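Mandelate racemase/muconate lactonizing enzyme/Enolase superfamily (Rhodobacter sphaeroides, PDB 2HZG) is of unknown function but belongs to the mandelate racemase/muconate lactonizing enzyme group of the enolase superfamily and holds a sodium ion in this crystal structure. Local coordinates at residues E227-A232 and V248-G253. Numbering follows the deposited sequence.
Sequences EEPFDA and VRIAGG. With NA (sodium ion), chain C.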
loop_
_atom_site.group_PDB
_atom_site.type_symbol
_atom_site.label_atom_id
_atom_site.label_comp_id
_atom_site.label_asym_id
_atom_site.label_seq_id
_atom_site.Cartn_x
_atom_site.Cartn_y
_atom_site.Cartn_z
ATOM N N GLU A 227 20.072 4.910 5.592
ATOM C CA GLU A 227 18.744 4.316 5.697
ATOM C C GLU A 227 17.739 5.029 4.789
ATOM O O GLU A 227 17.741 6.258 4.686
ATOM C CB GLU A 227 18.316 4.358 7.167
ATOM C CG GLU A 227 16.905 3.911 7.472
ATOM C CD GLU A 227 16.650 3.816 8.966
ATOM O OE1 GLU A 227 17.605 3.616 9.749
ATOM O OE2 GLU A 227 15.467 3.901 9.355
ATOM N N GLU A 228 16.916 4.238 4.102
ATOM C CA GLU A 228 15.852 4.761 3.233
ATOM C C GLU A 228 16.319 5.842 2.253
ATOM O O GLU A 228 15.746 6.937 2.238
ATOM C CB GLU A 228 14.686 5.315 4.080
ATOM C CG GLU A 228 13.858 4.237 4.784
ATOM C CD GLU A 228 12.363 4.535 4.718
ATOM O OE1 GLU A 228 11.639 3.800 3.966
ATOM O OE2 GLU A 228 11.927 5.530 5.381
ATOM N N PRO A 229 17.365 5.558 1.439
ATOM C CA PRO A 229 17.774 6.645 0.512
ATOM C C PRO A 229 16.680 7.029 -0.508
ATOM O O PRO A 229 16.650 8.157 -0.972
ATOM C CB PRO A 229 19.001 6.058 -0.225
ATOM C CG PRO A 229 18.839 4.535 -0.067
ATOM C CD PRO A 229 18.184 4.335 1.281
ATOM N N PHE A 230 15.802 6.084 -0.838
ATOM C CA PHE A 230 14.870 6.229 -1.963
ATOM C C PHE A 230 13.433 5.854 -1.610
ATOM O O PHE A 230 13.187 5.324 -0.511
ATOM C CB PHE A 230 15.331 5.331 -3.120
ATOM C CG PHE A 230 16.751 5.585 -3.566
ATOM C CD1 PHE A 230 17.106 6.806 -4.170
ATOM C CD2 PHE A 230 17.725 4.604 -3.392
ATOM C CE1 PHE A 230 18.425 7.038 -4.589
ATOM C CE2 PHE A 230 19.047 4.825 -3.802
ATOM C CZ PHE A 230 19.401 6.039 -4.402
ATOM N N ASP A 231 12.495 6.107 -2.545
ATOM C CA ASP A 231 11.136 5.532 -2.478
ATOM C C ASP A 231 11.262 4.089 -2.004
ATOM O O ASP A 231 12.151 3.380 -2.467
ATOM C CB ASP A 231 10.461 5.430 -3.867
ATOM C CG ASP A 231 10.117 6.767 -4.495
ATOM O OD1 ASP A 231 10.247 7.832 -3.856
ATOM O OD2 ASP A 231 9.675 6.723 -5.672
ATOM N N ALA A 232 10.341 3.644 -1.149
ATOM C CA ALA A 232 10.372 2.274 -0.607
ATOM C C ALA A 232 10.397 1.181 -1.684
ATOM O O ALA A 232 11.090 0.158 -1.541
ATOM C CB ALA A 232 9.203 2.055 0.346
ATOM N N VAL A 248 29.845 2.665 3.733
ATOM C CA VAL A 248 28.516 2.794 4.326
ATOM C C VAL A 248 27.574 1.811 3.630
ATOM O O VAL A 248 27.538 1.719 2.390
ATOM C CB VAL A 248 27.990 4.258 4.257
ATOM C CG1 VAL A 248 27.828 4.738 2.807
ATOM C CG2 VAL A 248 26.682 4.431 5.050
ATOM N N ARG A 249 26.825 1.067 4.427
ATOM C CA ARG A 249 25.882 0.101 3.880
ATOM C C ARG A 249 24.504 0.718 3.748
ATOM O O ARG A 249 24.240 1.766 4.334
ATOM C CB ARG A 249 25.888 -1.162 4.748
ATOM C CG ARG A 249 27.250 -1.867 4.644
ATOM C CD ARG A 249 27.443 -2.858 5.761
ATOM N NE ARG A 249 26.635 -4.057 5.544
ATOM C CZ ARG A 249 26.529 -5.060 6.411
ATOM N NH1 ARG A 249 27.167 -5.007 7.578
ATOM N NH2 ARG A 249 25.771 -6.109 6.110
ATOM N N ILE A 250 23.638 0.095 2.950
ATOM C CA ILE A 250 22.288 0.619 2.754
ATOM C C ILE A 250 21.325 -0.138 3.677
ATOM O O ILE A 250 21.459 -1.346 3.879
ATOM C CB ILE A 250 21.825 0.565 1.249
ATOM C CG1 ILE A 250 22.880 1.181 0.301
ATOM C CG2 ILE A 250 20.452 1.240 1.058
ATOM C CD1 ILE A 250 23.463 2.540 0.718
ATOM N N ALA A 251 20.398 0.598 4.268
ATOM C CA ALA A 251 19.396 0.005 5.153
ATOM C C ALA A 251 18.022 0.457 4.729
ATOM O O ALA A 251 17.862 1.538 4.162
ATOM C CB ALA A 251 19.659 0.403 6.622
ATOM N N GLY A 252 17.020 -0.371 5.003
ATOM C CA GLY A 252 15.637 0.050 4.802
ATOM C C GLY A 252 14.673 -1.052 5.177
ATOM O O GLY A 252 15.082 -2.084 5.724
ATOM N N GLY A 253 13.399 -0.838 4.844
ATOM C CA GLY A 253 12.352 -1.808 5.113
ATOM C C GLY A 253 11.260 -1.320 6.039
ATOM O O GLY A 253 10.222 -1.975 6.163
HETATM NA NA NA C . 13.743 5.468 9.603
HETATM O O HOH W 1 11.338 1.061 3.539
HETATM O O HOH W 2 13.275 6.664 7.065
HETATM O O HOH W 3 11.597 6.583 10.064
HETATM O O HOH W 4 13.863 5.542 12.168
#
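The carbonyl O of Ala251 receives the backbone N-H of Glu228 at 2.9 Å, a nearly straight bond. Glu227 CA adds a CA-H...O contact to the same oxygen, with CA to O 3.3 Å. The two segments join neighbouring parallel strands of the eight-stranded barrel in the enolase C-terminal domain, where Glu227 pairs with Ala251 in a parallel bridge. The methyl of Ala251 takes little room on the face it shares with the Glu227 side chain. With CG anti to the backbone N (chi1 174°) and the chain extended beyond it, Glu227 carries its carboxylate to the sodium ion, which OE2 binds at 2.3 Å. Asp199, Glu254 and three waters complete the site; OE1 is held instead by a salt bridge to Lys165 and a hydrogen bond from Trp225. Pro229 CG lies 3.8 Å from Ile250 CG2, an apolar contact, and Pro229 also packs against His238 and Leu241 of helix 235-242. CB of Glu228 points away from strand 249-252, yet a water joins its OE1, also bound by Gln202, to Gly253 N. Gly253, at phi 118°, has a backbone shape in which a CB would press on the preceding carbonyl O. Pairing on both flanks, with Ala251 here and Val198 and Val200 on the other, probably helps hold Glu227 where three carboxylates gather on one cation, as in the enolase superfamily metal site.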